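Long-range contact in NAD-dependent aldehyde dehydrogenase (Burkholderia multivorans, PDB 5UJU), which probably oxidises aldehydes to carboxylic acids with NAD as the electron acceptor: residues A[332-344]-A[376-388]. Sequence-based numbering, arbitrary orientation.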
ATOM      1  N   LEU A 332     -31.301   5.456  30.487  1.00 44.86           N
ATOM      2  CA  LEU A 332     -30.750   6.768  30.162  1.00 42.18           C
ATOM      3  C   LEU A 332     -29.612   7.143  31.103  1.00 34.52           C
ATOM      4  O   LEU A 332     -28.599   7.704  30.670  1.00 36.98           O
ATOM      5  CB  LEU A 332     -31.853   7.831  30.190  1.00 41.25           C
ATOM      6  CG  LEU A 332     -31.341   9.253  29.927  1.00 39.41           C
ATOM      7  CD1 LEU A 332     -30.569   9.338  28.619  1.00 33.75           C
ATOM      8  CD2 LEU A 332     -32.497  10.234  29.906  1.00 42.01           C
ATOM      9  N   LYS A 333     -29.766   6.854  32.398  1.00 37.76           N
ATOM     10  CA  LYS A 333     -28.726   7.219  33.350  1.00 42.46           C
ATOM     11  C   LYS A 333     -27.425   6.493  33.039  1.00 41.63           C
ATOM     12  O   LYS A 333     -26.344   7.090  33.103  1.00 40.32           O
ATOM     13  CB  LYS A 333     -29.180   6.917  34.779  1.00 41.90           C
ATOM     14  N   ALA A 334     -27.512   5.210  32.679  1.00 37.15           N
ATOM     15  CA  ALA A 334     -26.311   4.456  32.341  1.00 46.07           C
ATOM     16  C   ALA A 334     -25.671   4.982  31.061  1.00 43.40           C
ATOM     17  O   ALA A 334     -24.441   5.080  30.972  1.00 34.77           O
ATOM     18  CB  ALA A 334     -26.634   2.969  32.205  1.00 45.08           C
ATOM     19  N   ALA A 335     -26.487   5.285  30.048  1.00 39.05           N
ATOM     20  CA  ALA A 335     -25.945   5.817  28.805  1.00 35.54           C
ATOM     21  C   ALA A 335     -25.300   7.179  29.030  1.00 35.98           C
ATOM     22  O   ALA A 335     -24.215   7.450  28.508  1.00 35.55           O
ATOM     23  CB  ALA A 335     -27.044   5.904  27.750  1.00 39.96           C
ATOM     24  N   ALA A 336     -25.962   8.048  29.802  1.00 37.94           N
ATOM     25  CA  ALA A 336     -25.423   9.378  30.065  1.00 33.64           C
ATOM     26  C   ALA A 336     -24.096   9.298  30.815  1.00 36.97           C
ATOM     27  O   ALA A 336     -23.157  10.038  30.511  1.00 36.68           O
ATOM     28  CB  ALA A 336     -26.438  10.210  30.853  1.00 37.99           C
ATOM     29  N   LYS A 337     -23.996   8.398  31.794  1.00 35.60           N
ATOM     30  CA  LYS A 337     -22.747   8.270  32.535  1.00 36.24           C
ATOM     31  C   LYS A 337     -21.621   7.785  31.628  1.00 33.52           C
ATOM     32  O   LYS A 337     -20.484   8.267  31.726  1.00 32.99           O
ATOM     33  CB  LYS A 337     -22.935   7.326  33.725  1.00 38.36           C
ATOM     34  CG  LYS A 337     -21.802   7.373  34.743  1.00 39.23           C
ATOM     35  CD  LYS A 337     -22.034   6.416  35.906  1.00 51.77           C
ATOM     36  CE  LYS A 337     -21.359   6.947  37.174  1.00 62.92           C
ATOM     37  NZ  LYS A 337     -20.747   5.886  38.025  1.00 65.71           N
ATOM     38  N   ASN A 338     -21.913   6.827  30.746  1.00 30.26           N
ATOM     39  CA  ASN A 338     -20.889   6.329  29.833  1.00 31.39           C
ATOM     40  C   ASN A 338     -20.422   7.436  28.895  1.00 36.49           C
ATOM     41  O   ASN A 338     -19.220   7.622  28.683  1.00 37.06           O
ATOM     42  CB  ASN A 338     -21.429   5.136  29.044  1.00 34.94           C
ATOM     43  CG  ASN A 338     -20.422   4.612  28.023  1.00 38.54           C
ATOM     44  OD1 ASN A 338     -20.247   5.200  26.952  1.00 36.40           O
ATOM     45  ND2 ASN A 338     -19.784   3.485  28.338  1.00 33.93           N
ATOM     46  N   ILE A 339     -21.365   8.184  28.323  1.00 34.57           N
ATOM     47  CA  ILE A 339     -20.989   9.312  27.479  1.00 30.88           C
ATOM     48  C   ILE A 339     -20.170  10.318  28.274  1.00 28.27           C
ATOM     49  O   ILE A 339     -19.176  10.870  27.777  1.00 28.13           O
ATOM     50  CB  ILE A 339     -22.248   9.961  26.874  1.00 32.36           C
ATOM     51  CG1 ILE A 339     -22.841   9.049  25.798  1.00 33.59           C
ATOM     52  CG2 ILE A 339     -21.938  11.364  26.352  1.00 27.24           C
ATOM     53  CD1 ILE A 339     -24.208   9.503  25.309  1.00 33.65           C
ATOM     54  N   ALA A 340     -20.558  10.556  29.529  1.00 29.35           N
ATOM     55  CA  ALA A 340     -19.850  11.517  30.370  1.00 32.72           C
ATOM     56  C   ALA A 340     -18.396  11.101  30.602  1.00 30.66           C
ATOM     57  O   ALA A 340     -17.487  11.938  30.555  1.00 28.96           O
ATOM     58  CB  ALA A 340     -20.565  11.660  31.705  1.00 28.82           C
ATOM     59  N   PHE A 341     -18.165   9.822  30.919  1.00 28.51           N
ATOM     60  CA  PHE A 341     -16.791   9.338  31.043  1.00 29.08           C
ATOM     61  C   PHE A 341     -16.023   9.570  29.755  1.00 31.28           C
ATOM     62  O   PHE A 341     -14.838   9.926  29.781  1.00 30.53           O
ATOM     63  CB  PHE A 341     -16.774   7.846  31.378  1.00 39.07           C
ATOM     64  CG  PHE A 341     -16.662   7.543  32.833  1.00 47.66           C
ATOM     65  CD1 PHE A 341     -15.505   7.860  33.532  1.00 45.99           C
ATOM     66  CD2 PHE A 341     -17.707   6.912  33.506  1.00 53.67           C
ATOM     67  CE1 PHE A 341     -15.399   7.581  34.885  1.00 52.66           C
ATOM     68  CE2 PHE A 341     -17.611   6.624  34.860  1.00 55.43           C
ATOM     69  CZ  PHE A 341     -16.456   6.960  35.553  1.00 55.75           C
ATOM     70  N   SER A 342     -16.680   9.348  28.613  1.00 26.74           N
ATOM     71  CA  SER A 342     -16.015   9.493  27.321  1.00 26.43           C
ATOM     72  C   SER A 342     -15.615  10.930  27.060  1.00 30.17           C
ATOM     73  O   SER A 342     -14.598  11.183  26.399  1.00 31.52           O
ATOM     74  CB  SER A 342     -16.925   8.989  26.203  1.00 25.00           C
ATOM     75  OG  SER A 342     -17.341   7.670  26.489  1.00 31.77           O
ATOM     76  N   LEU A 343     -16.407  11.878  27.558  1.00 26.52           N
ATOM     77  CA  LEU A 343     -16.088  13.290  27.414  1.00 25.69           C
ATOM     78  C   LEU A 343     -15.008  13.737  28.394  1.00 26.40           C
ATOM     79  O   LEU A 343     -14.249  14.661  28.087  1.00 29.75           O
ATOM     80  CB  LEU A 343     -17.352  14.134  27.609  1.00 27.07           C
ATOM     81  CG  LEU A 343     -18.439  14.024  26.546  1.00 26.11           C
ATOM     82  CD1 LEU A 343     -19.720  14.729  27.032  1.00 26.67           C
ATOM     83  CD2 LEU A 343     -17.958  14.602  25.220  1.00 27.15           C
ATOM     84  N   ALA A 344     -14.933  13.105  29.564  1.00 26.92           N
ATOM     85  CA  ALA A 344     -14.059  13.537  30.649  1.00 28.71           C
ATOM     86  C   ALA A 344     -12.648  12.957  30.576  1.00 32.69           C
ATOM     87  O   ALA A 344     -11.694  13.609  31.021  1.00 35.43           O
ATOM     88  CB  ALA A 344     -14.694  13.158  31.989  1.00 25.45           C
ATOM     89  N   VAL A 376     -32.403  14.669  28.021  1.00 39.64           N
ATOM     90  CA  VAL A 376     -31.202  13.946  27.607  1.00 31.99           C
ATOM     91  C   VAL A 376     -29.967  14.820  27.794  1.00 36.74           C
ATOM     92  O   VAL A 376     -28.947  14.382  28.347  1.00 33.70           O
ATOM     93  CB  VAL A 376     -31.333  13.456  26.153  1.00 33.24           C
ATOM     94  CG1 VAL A 376     -30.000  12.868  25.661  1.00 30.48           C
ATOM     95  CG2 VAL A 376     -32.432  12.427  26.033  1.00 40.73           C
ATOM     96  N   ALA A 377     -30.046  16.078  27.347  1.00 31.74           N
ATOM     97  CA  ALA A 377     -28.910  16.983  27.464  1.00 31.48           C
ATOM     98  C   ALA A 377     -28.531  17.206  28.921  1.00 41.57           C
ATOM     99  O   ALA A 377     -27.344  17.190  29.275  1.00 41.72           O
ATOM    100  CB  ALA A 377     -29.231  18.315  26.790  1.00 31.55           C
ATOM    101  N   GLN A 378     -29.526  17.422  29.781  1.00 39.83           N
ATOM    102  CA  GLN A 378     -29.243  17.619  31.197  1.00 38.42           C
ATOM    103  C   GLN A 378     -28.671  16.363  31.822  1.00 33.50           C
ATOM    104  O   GLN A 378     -27.832  16.443  32.724  1.00 35.67           O
ATOM    105  CB  GLN A 378     -30.512  18.052  31.943  1.00 40.51           C
ATOM    106  CG  GLN A 378     -30.867  19.501  31.717  1.00 61.52           C
ATOM    107  CD  GLN A 378     -29.717  20.422  32.092  1.00 75.47           C
ATOM    108  OE1 GLN A 378     -29.048  20.222  33.114  1.00 77.15           O
ATOM    109  NE2 GLN A 378     -29.478  21.435  31.264  1.00 79.05           N
ATOM    110  N   ALA A 379     -29.131  15.191  31.376  1.00 35.78           N
ATOM    111  CA  ALA A 379     -28.568  13.952  31.894  1.00 38.12           C
ATOM    112  C   ALA A 379     -27.074  13.866  31.585  1.00 35.48           C
ATOM    113  O   ALA A 379     -26.275  13.468  32.438  1.00 37.81           O
ATOM    114  CB  ALA A 379     -29.327  12.755  31.319  1.00 36.06           C
ATOM    115  N   ILE A 380     -26.682  14.253  30.374  1.00 30.74           N
ATOM    116  CA  ILE A 380     -25.272  14.241  30.007  1.00 33.36           C
ATOM    117  C   ILE A 380     -24.511  15.311  30.780  1.00 36.20           C
ATOM    118  O   ILE A 380     -23.476  15.030  31.399  1.00 34.84           O
ATOM    119  CB  ILE A 380     -25.119  14.412  28.487  1.00 35.08           C
ATOM    120  CG1 ILE A 380     -25.764  13.216  27.771  1.00 30.55           C
ATOM    121  CG2 ILE A 380     -23.632  14.608  28.125  1.00 31.00           C
ATOM    122  CD1 ILE A 380     -25.937  13.402  26.290  1.00 30.26           C
ATOM    123  N   ALA A 381     -25.015  16.551  30.762  1.00 32.65           N
ATOM    124  CA  ALA A 381     -24.306  17.642  31.427  1.00 37.02           C
ATOM    125  C   ALA A 381     -24.137  17.357  32.911  1.00 37.68           C
ATOM    126  O   ALA A 381     -23.055  17.566  33.472  1.00 32.72           O
ATOM    127  CB  ALA A 381     -25.047  18.968  31.223  1.00 34.99           C
ATOM    128  N   GLY A 382     -25.189  16.852  33.556  1.00 34.26           N
ATOM    129  CA  GLY A 382     -25.112  16.596  34.984  1.00 34.42           C
ATOM    130  C   GLY A 382     -24.167  15.461  35.330  1.00 31.89           C
ATOM    131  O   GLY A 382     -23.471  15.511  36.345  1.00 32.73           O
ATOM    132  N   ALA A 383     -24.154  14.404  34.515  1.00 30.09           N
ATOM    133  CA  ALA A 383     -23.208  13.325  34.764  1.00 37.87           C
ATOM    134  C   ALA A 383     -21.773  13.808  34.575  1.00 36.24           C
ATOM    135  O   ALA A 383     -20.871  13.381  35.305  1.00 30.29           O
ATOM    136  CB  ALA A 383     -23.507  12.132  33.854  1.00 37.13           C
ATOM    137  N   VAL A 384     -21.546  14.711  33.613  1.00 32.04           N
ATOM    138  CA  VAL A 384     -20.205  15.254  33.417  1.00 34.46           C
ATOM    139  C   VAL A 384     -19.792  16.091  34.619  1.00 35.79           C
ATOM    140  O   VAL A 384     -18.673  15.962  35.130  1.00 32.81           O
ATOM    141  CB  VAL A 384     -20.117  16.072  32.116  1.00 25.24           C
ATOM    142  CG1 VAL A 384     -18.762  16.789  32.051  1.00 26.61           C
ATOM    143  CG2 VAL A 384     -20.273  15.171  30.899  1.00 24.61           C
ATOM    144  N   GLN A 385     -20.699  16.954  35.091  1.00 28.24           N
ATOM    145  CA  GLN A 385     -20.398  17.800  36.236  1.00 27.06           C
ATOM    146  C   GLN A 385     -20.051  16.962  37.458  1.00 32.40           C
ATOM    147  O   GLN A 385     -19.095  17.274  38.178  1.00 31.53           O
ATOM    148  CB  GLN A 385     -21.593  18.727  36.539  1.00 28.63           C
ATOM    149  CG  GLN A 385     -21.227  19.974  37.337  1.00 34.50           C
ATOM    150  CD  GLN A 385     -20.950  19.678  38.795  1.00 36.03           C
ATOM    151  OE1 GLN A 385     -21.565  18.794  39.379  1.00 31.95           O
ATOM    152  NE2 GLN A 385     -19.983  20.390  39.379  1.00 27.23           N
ATOM    153  N   LYS A 386     -20.814  15.887  37.712  1.00 28.56           N
ATOM    154  CA  LYS A 386     -20.537  15.055  38.881  1.00 29.72           C
ATOM    155  C   LYS A 386     -19.158  14.406  38.784  1.00 37.19           C
ATOM    156  O   LYS A 386     -18.448  14.287  39.792  1.00 34.28           O
ATOM    157  CB  LYS A 386     -21.615  13.981  39.040  1.00 27.81           C
ATOM    158  N   LEU A 387     -18.755  13.996  37.575  1.00 32.55           N
ATOM    159  CA  LEU A 387     -17.504  13.271  37.394  1.00 32.46           C
ATOM    160  C   LEU A 387     -16.275  14.170  37.374  1.00 35.23           C
ATOM    161  O   LEU A 387     -15.166  13.677  37.635  1.00 35.44           O
ATOM    162  CB  LEU A 387     -17.552  12.456  36.099  1.00 38.91           C
ATOM    163  CG  LEU A 387     -18.374  11.164  36.118  1.00 45.39           C
ATOM    164  CD1 LEU A 387     -18.435  10.565  34.727  1.00 44.78           C
ATOM    165  CD2 LEU A 387     -17.754  10.153  37.081  1.00 46.57           C
ATOM    166  N   THR A 388     -16.426  15.461  37.049  1.00 30.53           N
ATOM    167  CA  THR A 388     -15.272  16.306  36.779  1.00 30.87           C
ATOM    168  C   THR A 388     -15.146  17.527  37.690  1.00 30.60           C
ATOM    169  O   THR A 388     -14.064  18.116  37.740  1.00 31.89           O
ATOM    170  CB  THR A 388     -15.285  16.797  35.320  1.00 29.19           C
ATOM    171  OG1 THR A 388     -16.414  17.654  35.104  1.00 27.59           O
ATOM    172  CG2 THR A 388     -15.346  15.630  34.357  1.00 25.25           C
TER
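Helices 332-344 and 376-388 run in the same general direction and cross at -54°, their axes 8.2 Å apart at the closest; the CA atoms of Ala-336 and Ile-380, and of Ala-340 and Val-384, are nearest neighbours. Small side chains allow this close approach. Ala-340 CB sits among three side chains of the other helix: Val-384 CG2 at 3.6 Å, Ala-383 CB at 3.7 Å and Leu-387 CD1. One turn earlier, Ala-336 CB rests on the backbone of Ala-379, 3.6 Å from Ala-379 O. Phe-341 leaves its helix pointing away, but its ring comes back over Leu-387. Leu-387 CD1 lies 3.9 Å from the centroid of the Phe-341 ring and only 8° off the normal, a CH-pi contact over the face. Leu-387 CD2 lies 3.8 Å from Phe-341 CZ, so both methyls touch the ring. On the inner side, Ile-380 CG2, anti to the backbone N, meets Ile-339 CG2 and Leu-343 CD1, each at 4.1 Å. At the C-terminal ends Ala-344 CB and Thr-388 CG2 are tight at 3.5 Å. The OG1 of Thr-388 turns back to donate to Val-384 O of its own helix. Helix 332-344 is the helix of a beta-alpha-beta crossover between the neighbouring parallel strands 323-326 and 356-360. Helix 373-388 packs beside it on the same sheet, with Val-376 and Ile-380 on Ile-326, in the alpha/beta fold of the aldehyde dehydrogenase catalytic domain.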